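Local coordinates for protein Phl p 3 allergen (Phleum pratense, PDB 3FT1) that is a major grass pollen allergen recognised by IgE, a secreted protein resembling the C-terminal domain of beta-expansins, its own role in pollen not established, at residues Ala1-Gln9 against Leu19-Gly27; Asp28-His38 against Leu61-Lys72. One frame throughout, in Å; residues are numbered along the deposited sequence.

Interaction 1. Residues Ala1-Gln9 against Leu19-Gly27; sequences AVQVTFTVQ and LDIKYTRPG
Thr5 and Lys22 face each other at the middle of an antiparallel beta hairpin, where the axes of strands 3-8 and 19-24 run at 164° to each other. Three hydrogen-bonded pairs, Gln3 with Thr24, Thr5 with Lys22 and Thr7 with Asp20, each exchange two backbone bonds, so the N-H and C=O of all six residues are satisfied across the seam. The spread is small: Thr24 N lies 2.9 Å from Gln3 O, and Thr5 N lies 3.1 Å from Lys22 O. Asp20 O takes a second donor, a water 2.9 Å away. The same water bridges two threonine hydroxyls, at 2.6 Å from Thr5 OG1 and 2.8 Å from Thr7 OG1. Thr5 OG1 reaches it because it sits between its own backbone N and carbonyl carbon (chi1 61°); Thr7 OG1 is also bonded to Thr92. Lys22 bends back along its strand and sets NZ on the syn lone pair of Asp20 OD1 at 2.6 Å, a salt bridge.

Val4, Phe6, Val8, Leu19 and Ile21 line the reverse face. Phe6 CD1 lies 3.9 Å from Ile21 CG1, the two side chains side by side and pointing the same way, while Leu19 CD1 meets the Phe6 ring at its edge. This apolar face packs on strands 65-71 and 76-83, and backbone bonds from Phe6 to Tyr93 join strand 92-93 to the hairpin's outer side.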
loop_
_atom_site.group_PDB
_atom_site.type_symbol
_atom_site.label_atom_id
_atom_site.label_comp_id
_atom_site.label_asym_id
_atom_site.label_seq_id
_atom_site.Cartn_x
_atom_site.Cartn_y
_atom_site.Cartn_z
ATOM N N ALA A 1 0.108 -18.303 -0.236
ATOM C CA ALA A 1 -0.638 -17.190 0.340
ATOM C C ALA A 1 0.047 -15.888 -0.033
ATOM O O ALA A 1 1.168 -15.892 -0.548
ATOM C CB ALA A 1 -0.715 -17.334 1.853
ATOM N N VAL A 2 -0.623 -14.772 0.234
ATOM C CA VAL A 2 -0.039 -13.465 -0.023
ATOM C C VAL A 2 0.340 -12.824 1.310
ATOM O O VAL A 2 -0.509 -12.635 2.180
ATOM C CB VAL A 2 -1.008 -12.545 -0.809
ATOM C CG1 VAL A 2 -0.431 -11.142 -0.937
ATOM C CG2 VAL A 2 -1.290 -13.129 -2.185
ATOM N N GLN A 3 1.630 -12.537 1.471
ATOM C CA GLN A 3 2.147 -11.916 2.680
ATOM C C GLN A 3 2.665 -10.541 2.302
ATOM O O GLN A 3 3.267 -10.370 1.245
ATOM C CB GLN A 3 3.285 -12.762 3.261
ATOM C CG GLN A 3 2.850 -14.159 3.654
ATOM C CD GLN A 3 4.011 -15.094 3.984
ATOM O OE1 GLN A 3 5.005 -15.162 3.254
ATOM N NE2 GLN A 3 3.880 -15.829 5.086
ATOM N N VAL A 4 2.435 -9.548 3.146
ATOM C CA VAL A 4 2.863 -8.209 2.777
ATOM C C VAL A 4 3.268 -7.395 3.991
ATOM O O VAL A 4 2.712 -7.569 5.071
ATOM C CB VAL A 4 1.763 -7.469 1.988
ATOM C CG1 VAL A 4 0.553 -7.185 2.876
ATOM C CG2 VAL A 4 2.304 -6.178 1.399
ATOM N N THR A 5 4.267 -6.538 3.814
ATOM C CA THR A 5 4.566 -5.512 4.806
ATOM C C THR A 5 4.655 -4.171 4.090
ATOM O O THR A 5 5.015 -4.111 2.909
ATOM C CB THR A 5 5.894 -5.770 5.575
ATOM O OG1 THR A 5 6.996 -5.776 4.662
ATOM C CG2 THR A 5 5.847 -7.096 6.342
ATOM N N PHE A 6 4.301 -3.106 4.809
ATOM C CA PHE A 6 4.355 -1.748 4.294
ATOM C C PHE A 6 5.232 -0.974 5.257
ATOM O O PHE A 6 4.883 -0.858 6.427
ATOM C CB PHE A 6 2.977 -1.083 4.354
ATOM C CG PHE A 6 1.906 -1.755 3.522
ATOM C CD1 PHE A 6 1.529 -1.223 2.301
ATOM C CD2 PHE A 6 1.252 -2.885 3.987
ATOM C CE1 PHE A 6 0.536 -1.814 1.548
ATOM C CE2 PHE A 6 0.252 -3.487 3.236
ATOM C CZ PHE A 6 -0.106 -2.952 2.019
ATOM N N THR A 7 6.348 -0.439 4.779
ATOM C CA THR A 7 7.201 0.392 5.627
ATOM C C THR A 7 7.169 1.824 5.133
ATOM O O THR A 7 7.483 2.098 3.977
ATOM C CB THR A 7 8.648 -0.109 5.633
ATOM O OG1 THR A 7 8.663 -1.489 6.015
ATOM C CG2 THR A 7 9.504 0.709 6.611
ATOM N N VAL A 8 6.787 2.737 6.017
ATOM C CA VAL A 8 6.705 4.141 5.655
ATOM C C VAL A 8 8.102 4.741 5.578
ATOM O O VAL A 8 8.862 4.708 6.550
ATOM C CB VAL A 8 5.864 4.931 6.665
ATOM C CG1 VAL A 8 5.911 6.419 6.330
ATOM C CG2 VAL A 8 4.430 4.427 6.659
ATOM N N GLN A 9 8.437 5.282 4.412
ATOM C CA GLN A 9 9.788 5.770 4.149
ATOM C C GLN A 9 9.910 7.261 4.404
ATOM O O GLN A 9 8.947 8.009 4.229
ATOM C CB GLN A 9 10.170 5.486 2.694
ATOM C CG GLN A 9 10.090 4.014 2.339
ATOM C CD GLN A 9 11.099 3.200 3.110
ATOM O OE1 GLN A 9 10.755 2.484 4.053
ATOM N NE2 GLN A 9 12.365 3.330 2.735
ATOM N N LEU A 19 6.202 4.229 0.242
ATOM C CA LEU A 19 6.107 2.941 0.915
ATOM C C LEU A 19 7.027 1.910 0.316
ATOM O O LEU A 19 6.979 1.647 -0.891
ATOM C CB LEU A 19 4.677 2.404 0.840
ATOM C CG LEU A 19 3.595 3.244 1.515
ATOM C CD1 LEU A 19 2.222 2.683 1.168
ATOM C CD2 LEU A 19 3.818 3.257 3.022
ATOM N N ASP A 20 7.856 1.329 1.177
ATOM C CA ASP A 20 8.557 0.098 0.859
ATOM C C ASP A 20 7.571 -1.031 1.087
ATOM O O ASP A 20 7.253 -1.383 2.220
ATOM C CB ASP A 20 9.770 -0.078 1.776
ATOM C CG ASP A 20 10.558 -1.333 1.469
ATOM O OD1 ASP A 20 10.252 -2.005 0.461
ATOM O OD2 ASP A 20 11.492 -1.649 2.237
ATOM N N ILE A 21 7.056 -1.581 -0.002
ATOM C CA ILE A 21 6.092 -2.657 0.096
ATOM C C ILE A 21 6.820 -3.947 -0.242
ATOM O O ILE A 21 7.413 -4.072 -1.318
ATOM C CB ILE A 21 4.899 -2.435 -0.877
ATOM C CG1 ILE A 21 4.191 -1.113 -0.554
ATOM C CG2 ILE A 21 3.921 -3.605 -0.812
ATOM C CD1 ILE A 21 3.070 -0.750 -1.519
ATOM N N LYS A 22 6.805 -4.891 0.692
ATOM C CA LYS A 22 7.394 -6.199 0.464
ATOM C C LYS A 22 6.260 -7.189 0.270
ATOM O O LYS A 22 5.557 -7.540 1.216
ATOM C CB LYS A 22 8.276 -6.592 1.644
ATOM C CG LYS A 22 9.570 -5.797 1.699
ATOM C CD LYS A 22 10.519 -6.286 0.598
ATOM C CE LYS A 22 11.845 -5.546 0.604
ATOM N NZ LYS A 22 11.719 -4.157 0.093
ATOM N N TYR A 23 6.092 -7.624 -0.975
ATOM C CA TYR A 23 4.977 -8.464 -1.374
ATOM C C TYR A 23 5.520 -9.839 -1.681
ATOM O O TYR A 23 6.466 -9.981 -2.454
ATOM C CB TYR A 23 4.320 -7.869 -2.621
ATOM C CG TYR A 23 3.231 -8.703 -3.266
ATOM C CD1 TYR A 23 1.893 -8.478 -2.971
ATOM C CD2 TYR A 23 3.540 -9.692 -4.199
ATOM C CE1 TYR A 23 0.888 -9.220 -3.574
ATOM C CE2 TYR A 23 2.541 -10.442 -4.806
ATOM C CZ TYR A 23 1.219 -10.196 -4.489
ATOM O OH TYR A 23 0.209 -10.924 -5.068
ATOM N N THR A 24 4.923 -10.845 -1.060
ATOM C CA THR A 24 5.368 -12.219 -1.209
ATOM C C THR A 24 4.204 -13.093 -1.637
ATOM O O THR A 24 3.259 -13.291 -0.874
ATOM C CB THR A 24 5.876 -12.775 0.134
ATOM O OG1 THR A 24 6.874 -11.904 0.672
ATOM C CG2 THR A 24 6.454 -14.148 -0.052
ATOM N N ARG A 25 4.282 -13.615 -2.860
ATOM C CA ARG A 25 3.332 -14.618 -3.332
ATOM C C ARG A 25 4.102 -15.600 -4.198
ATOM O O ARG A 25 4.575 -15.237 -5.265
ATOM C CB ARG A 25 2.197 -13.996 -4.152
ATOM C CG ARG A 25 1.153 -15.037 -4.553
ATOM C CD ARG A 25 -0.027 -14.495 -5.348
ATOM N NE ARG A 25 -1.071 -15.519 -5.378
ATOM C CZ ARG A 25 -1.261 -16.386 -6.371
ATOM N NH1 ARG A 25 -0.512 -16.342 -7.465
ATOM N NH2 ARG A 25 -2.218 -17.295 -6.273
ATOM N N PRO A 26 4.225 -16.848 -3.737
ATOM C CA PRO A 26 5.080 -17.816 -4.429
ATOM C C PRO A 26 4.825 -17.854 -5.931
ATOM O O PRO A 26 3.681 -17.989 -6.371
ATOM C CB PRO A 26 4.691 -19.148 -3.781
ATOM C CG PRO A 26 4.209 -18.784 -2.429
ATOM C CD PRO A 26 3.537 -17.440 -2.576
ATOM N N GLY A 27 5.898 -17.728 -6.705
ATOM C CA GLY A 27 5.830 -17.827 -8.152
ATOM C C GLY A 27 5.174 -16.640 -8.828
ATOM O O GLY A 27 4.866 -16.691 -10.017
HETATM O O HOH W 1 8.048 -3.422 4.127
#

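Interaction 2. Residues Asp28-His38 against Leu61-Lys72; sequences DSLAEVELRQH and LVGPFNFRFMSK
Glu34 and Arg68 lie side by side on one face of the antiparallel pair formed by strands 30-36 and 65-71. Arg68 grips the carboxylate side-on: Arg68 NE is 2.7 Å from Glu34 OE1 and Arg68 NH2 is 3.2 Å from Glu34 OE2. Both oxygens lie in the guanidinium plane, yet the two flat groups are turned 32° apart, so OE1 is met from above the carboxylate plane. The bend at chi3 of Arg68 (72°) brings the NE edge round to Glu34. A water donates to Glu34 OE1 and Arg68 O. Farther along this face, Asn66 ND2 stands over the Arg36 guanidinium, two donors that do not bond; ND2 instead makes a weak bond to Arg36 O, OD1 accepts from Glu81 N, and Arg36 NH1 turns to Ser40 O.

On the reverse face Leu35 CD1 sits over the Phe67 ring, 4.0 Å from Phe67 CE1, and touches Phe65 CB at 3.5 Å. Val33 CG2 reaches Phe69 CD1 at 3.6 Å, the two side chains pointing the same way.

A classic beta bulge shifts the register at one end, where Ala31 N and Glu32 N both donate to Met70 O. Beyond it Ser71 OG donates to Asp28 OD2 at 2.6 Å. At the other end Gln37, extended beyond CG, presents OE1 to Val62 N at 2.8 Å, while NE2 bonds Glu44.

The pair lies inside the sheet, between strand 44-49, which bonds to Val33 and Leu35, and the outermost strand 76-83, which bonds to Phe65; its apolar face meets strands 16-24 and 52-56. Trp43, in a loop, makes a cation-pi contact with Arg68.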
loop_
_atom_site.group_PDB
_atom_site.type_symbol
_atom_site.label_atom_id
_atom_site.label_comp_id
_atom_site.label_asym_id
_atom_site.label_seq_id
_atom_site.Cartn_x
_atom_site.Cartn_y
_atom_site.Cartn_z
ATOM N N ASP A 28 4.958 -15.568 -8.071
ATOM C CA ASP A 28 4.226 -14.406 -8.582
ATOM C C ASP A 28 4.932 -13.149 -8.101
ATOM O O ASP A 28 5.843 -13.214 -7.277
ATOM C CB ASP A 28 2.790 -14.429 -8.049
ATOM C CG ASP A 28 1.777 -13.801 -9.018
ATOM O OD1 ASP A 28 2.180 -13.083 -9.965
ATOM O OD2 ASP A 28 0.564 -14.029 -8.813
ATOM N N SER A 29 4.519 -12.000 -8.619
ATOM C CA SER A 29 5.084 -10.737 -8.167
ATOM C C SER A 29 4.041 -9.646 -8.303
ATOM O O SER A 29 3.027 -9.825 -8.964
ATOM C CB SER A 29 6.345 -10.374 -8.957
ATOM O OG SER A 29 6.056 -10.222 -10.339
ATOM N N LEU A 30 4.296 -8.518 -7.660
ATOM C CA LEU A 30 3.349 -7.419 -7.660
ATOM C C LEU A 30 3.364 -6.721 -9.016
ATOM O O LEU A 30 4.431 -6.478 -9.581
ATOM C CB LEU A 30 3.749 -6.444 -6.560
ATOM C CG LEU A 30 2.753 -5.440 -6.006
ATOM C CD1 LEU A 30 1.398 -6.081 -5.762
ATOM C CD2 LEU A 30 3.331 -4.858 -4.716
ATOM N N ALA A 31 2.181 -6.403 -9.537
ATOM C CA ALA A 31 2.055 -5.659 -10.781
ATOM C C ALA A 31 1.531 -4.247 -10.527
ATOM O O ALA A 31 2.088 -3.266 -11.032
ATOM C CB ALA A 31 1.137 -6.391 -11.751
ATOM N N GLU A 32 0.457 -4.149 -9.744
ATOM C CA GLU A 32 -0.191 -2.866 -9.473
ATOM C C GLU A 32 -0.490 -2.756 -7.985
ATOM O O GLU A 32 -0.820 -3.746 -7.342
ATOM C CB GLU A 32 -1.529 -2.750 -10.207
ATOM C CG GLU A 32 -1.502 -2.789 -11.718
ATOM C CD GLU A 32 -2.913 -2.651 -12.292
ATOM O OE1 GLU A 32 -3.702 -1.848 -11.740
ATOM O OE2 GLU A 32 -3.236 -3.350 -13.270
ATOM N N VAL A 33 -0.396 -1.543 -7.454
ATOM C CA VAL A 33 -0.863 -1.246 -6.107
ATOM C C VAL A 33 -1.712 0.020 -6.184
ATOM O O VAL A 33 -1.297 1.004 -6.790
ATOM C CB VAL A 33 0.313 -0.956 -5.162
ATOM C CG1 VAL A 33 -0.197 -0.551 -3.779
ATOM C CG2 VAL A 33 1.231 -2.151 -5.071
ATOM N N GLU A 34 -2.892 -0.001 -5.568
ATOM C CA GLU A 34 -3.728 1.191 -5.506
ATOM C C GLU A 34 -4.122 1.485 -4.078
ATOM O O GLU A 34 -4.241 0.581 -3.261
ATOM C CB GLU A 34 -4.999 1.009 -6.338
ATOM C CG GLU A 34 -4.739 0.772 -7.794
ATOM C CD GLU A 34 -5.823 -0.068 -8.425
ATOM O OE1 GLU A 34 -6.030 -1.206 -7.951
ATOM O OE2 GLU A 34 -6.458 0.407 -9.384
ATOM N N LEU A 35 -4.331 2.766 -3.796
ATOM C CA LEU A 35 -4.780 3.215 -2.493
ATOM C C LEU A 35 -6.247 3.632 -2.547
ATOM O O LEU A 35 -6.678 4.266 -3.498
ATOM C CB LEU A 35 -3.940 4.422 -2.057
ATOM C CG LEU A 35 -4.570 5.260 -0.945
ATOM C CD1 LEU A 35 -4.376 4.540 0.371
ATOM C CD2 LEU A 35 -3.966 6.645 -0.904
ATOM N N ARG A 36 -7.011 3.267 -1.527
ATOM C CA ARG A 36 -8.325 3.868 -1.336
ATOM C C ARG A 36 -8.333 4.575 0.014
ATOM O O ARG A 36 -8.148 3.949 1.064
ATOM C CB ARG A 36 -9.445 2.823 -1.413
ATOM C CG ARG A 36 -10.850 3.425 -1.377
ATOM C CD ARG A 36 -11.938 2.377 -1.494
ATOM N NE ARG A 36 -12.011 1.508 -0.323
ATOM C CZ ARG A 36 -12.497 1.880 0.857
ATOM N NH1 ARG A 36 -12.946 3.114 1.040
ATOM N NH2 ARG A 36 -12.529 1.021 1.863
ATOM N N GLN A 37 -8.512 5.891 -0.011
ATOM C CA GLN A 37 -8.568 6.644 1.232
ATOM C C GLN A 37 -9.850 6.317 1.981
ATOM O O GLN A 37 -10.840 5.904 1.390
ATOM C CB GLN A 37 -8.479 8.147 0.962
ATOM C CG GLN A 37 -7.269 8.556 0.157
ATOM C CD GLN A 37 -7.183 10.054 0.010
ATOM O OE1 GLN A 37 -7.366 10.785 0.978
ATOM N NE2 GLN A 37 -6.916 10.523 -1.204
ATOM N N HIS A 38 -9.822 6.482 3.297
ATOM C CA HIS A 38 -11.010 6.278 4.100
ATOM C C HIS A 38 -12.100 7.251 3.657
ATOM O O HIS A 38 -11.843 8.441 3.485
ATOM C CB HIS A 38 -10.697 6.496 5.582
ATOM C CG HIS A 38 -11.880 6.321 6.480
ATOM N ND1 HIS A 38 -12.306 5.082 6.917
ATOM C CD2 HIS A 38 -12.731 7.223 7.020
ATOM C CE1 HIS A 38 -13.365 5.233 7.690
ATOM N NE2 HIS A 38 -13.645 6.523 7.770
ATOM N N LEU A 61 -3.901 13.193 2.919
ATOM C CA LEU A 61 -4.514 11.896 2.720
ATOM C C LEU A 61 -5.367 11.541 3.931
ATOM O O LEU A 61 -5.032 11.871 5.075
ATOM C CB LEU A 61 -3.428 10.846 2.478
ATOM C CG LEU A 61 -2.576 11.080 1.230
ATOM C CD1 LEU A 61 -1.307 10.256 1.268
ATOM C CD2 LEU A 61 -3.378 10.760 -0.020
ATOM N N VAL A 62 -6.483 10.878 3.679
ATOM C CA VAL A 62 -7.405 10.526 4.743
ATOM C C VAL A 62 -7.391 9.018 4.967
ATOM O O VAL A 62 -7.765 8.245 4.081
ATOM C CB VAL A 62 -8.828 11.003 4.410
ATOM C CG1 VAL A 62 -9.810 10.515 5.451
ATOM C CG2 VAL A 62 -8.864 12.529 4.293
ATOM N N GLY A 63 -6.943 8.613 6.155
ATOM C CA GLY A 63 -6.877 7.213 6.525
ATOM C C GLY A 63 -7.965 6.823 7.502
ATOM O O GLY A 63 -8.812 7.647 7.846
ATOM N N PRO A 64 -7.940 5.568 7.975
ATOM C CA PRO A 64 -6.906 4.577 7.645
ATOM C C PRO A 64 -6.933 4.169 6.173
ATOM O O PRO A 64 -7.966 4.247 5.513
ATOM C CB PRO A 64 -7.247 3.389 8.546
ATOM C CG PRO A 64 -8.661 3.586 8.950
ATOM C CD PRO A 64 -8.926 5.054 8.939
ATOM N N PHE A 65 -5.792 3.726 5.665
ATOM C CA PHE A 65 -5.641 3.506 4.235
ATOM C C PHE A 65 -5.846 2.049 3.833
ATOM O O PHE A 65 -5.363 1.145 4.497
ATOM C CB PHE A 65 -4.262 3.996 3.794
ATOM C CG PHE A 65 -4.000 5.437 4.143
ATOM C CD1 PHE A 65 -4.703 6.448 3.515
ATOM C CD2 PHE A 65 -3.069 5.776 5.110
ATOM C CE1 PHE A 65 -4.476 7.774 3.838
ATOM C CE2 PHE A 65 -2.837 7.106 5.442
ATOM C CZ PHE A 65 -3.542 8.102 4.799
ATOM N N ASN A 66 -6.565 1.849 2.732
ATOM C CA ASN A 66 -6.772 0.528 2.141
ATOM C C ASN A 66 -5.938 0.390 0.879
ATOM O O ASN A 66 -5.707 1.374 0.175
ATOM C CB ASN A 66 -8.254 0.345 1.808
ATOM C CG ASN A 66 -9.148 0.817 2.929
ATOM O OD1 ASN A 66 -9.233 0.175 3.975
ATOM N ND2 ASN A 66 -9.797 1.963 2.731
ATOM N N PHE A 67 -5.471 -0.821 0.599
ATOM C CA PHE A 67 -4.612 -1.063 -0.555
ATOM C C PHE A 67 -5.115 -2.248 -1.371
ATOM O O PHE A 67 -5.431 -3.299 -0.816
ATOM C CB PHE A 67 -3.166 -1.311 -0.107
ATOM C CG PHE A 67 -2.530 -0.110 0.537
ATOM C CD1 PHE A 67 -1.861 0.825 -0.233
ATOM C CD2 PHE A 67 -2.651 0.108 1.900
ATOM C CE1 PHE A 67 -1.301 1.959 0.347
ATOM C CE2 PHE A 67 -2.092 1.235 2.492
ATOM C CZ PHE A 67 -1.414 2.157 1.715
ATOM N N ARG A 68 -5.204 -2.059 -2.680
ATOM C CA ARG A 68 -5.567 -3.148 -3.586
ATOM C C ARG A 68 -4.343 -3.537 -4.379
ATOM O O ARG A 68 -3.698 -2.681 -5.000
ATOM C CB ARG A 68 -6.681 -2.734 -4.542
ATOM C CG ARG A 68 -7.037 -3.821 -5.549
ATOM C CD ARG A 68 -8.383 -3.564 -6.191
ATOM N NE ARG A 68 -8.328 -2.450 -7.131
ATOM C CZ ARG A 68 -9.384 -1.989 -7.796
ATOM N NH1 ARG A 68 -10.578 -2.544 -7.619
ATOM N NH2 ARG A 68 -9.247 -0.977 -8.638
ATOM N N PHE A 69 -4.023 -4.829 -4.342
ATOM C CA PHE A 69 -2.912 -5.393 -5.097
ATOM C C PHE A 69 -3.412 -6.218 -6.275
ATOM O O PHE A 69 -4.387 -6.956 -6.151
ATOM C CB PHE A 69 -2.078 -6.319 -4.209
ATOM C CG PHE A 69 -1.369 -5.612 -3.080
ATOM C CD1 PHE A 69 -0.154 -4.992 -3.295
ATOM C CD2 PHE A 69 -1.914 -5.576 -1.812
ATOM C CE1 PHE A 69 0.505 -4.348 -2.269
ATOM C CE2 PHE A 69 -1.257 -4.930 -0.779
ATOM C CZ PHE A 69 -0.046 -4.315 -1.015
ATOM N N MET A 70 -2.715 -6.107 -7.400
ATOM C CA MET A 70 -2.882 -7.031 -8.517
ATOM C C MET A 70 -1.519 -7.607 -8.840
ATOM O O MET A 70 -0.570 -6.860 -9.091
ATOM C CB MET A 70 -3.443 -6.304 -9.742
ATOM C CG MET A 70 -4.916 -5.994 -9.643
ATOM S SD MET A 70 -5.913 -7.498 -9.730
ATOM C CE MET A 70 -5.460 -8.111 -11.353
ATOM N N SER A 71 -1.405 -8.929 -8.789
ATOM C CA SER A 71 -0.142 -9.594 -9.108
ATOM C C SER A 71 0.017 -9.726 -10.617
ATOM O O SER A 71 -0.949 -9.554 -11.366
ATOM C CB SER A 71 -0.081 -10.978 -8.462
ATOM O OG SER A 71 -0.855 -11.917 -9.192
ATOM N N LYS A 72 1.234 -10.021 -11.068
ATOM C CA LYS A 72 1.473 -10.263 -12.486
ATOM C C LYS A 72 0.619 -11.431 -12.959
ATOM O O LYS A 72 0.138 -11.443 -14.090
ATOM C CB LYS A 72 2.953 -10.567 -12.754
ATOM C CG LYS A 72 3.767 -9.378 -13.229
ATOM C CD LYS A 72 4.301 -8.561 -12.072
ATOM C CE LYS A 72 5.046 -7.330 -12.571
ATOM N NZ LYS A 72 6.122 -7.678 -13.539
HETATM O O HOH W 2 -4.097 -2.914 -7.913
HETATM O O HOH W 3 -10.630 3.054 5.585
#

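Both interactions pair antiparallel strands of one sheet, but interaction 1 closes a local hairpin, whereas interaction 2 joins strands distant in sequence. Each is partly buried, its apolar face in the core and its polar face toward the outside; interaction 2 lies deeper, its centre about 4 Å from that of the chain against about 9 Å. The apolar faces meet, Phe6 CZ approaching Phe69 CZ at 3.3 Å and Leu19 CD1 approaching Phe67 CE1 at 3.7 Å, a shared core consistent with a beta-barrel. Interaction 1 has its salt bridge within one strand, interaction 2 across its strands. Arg25 NH1 forms a salt bridge with Asp28 OD2 where one segment runs into the next.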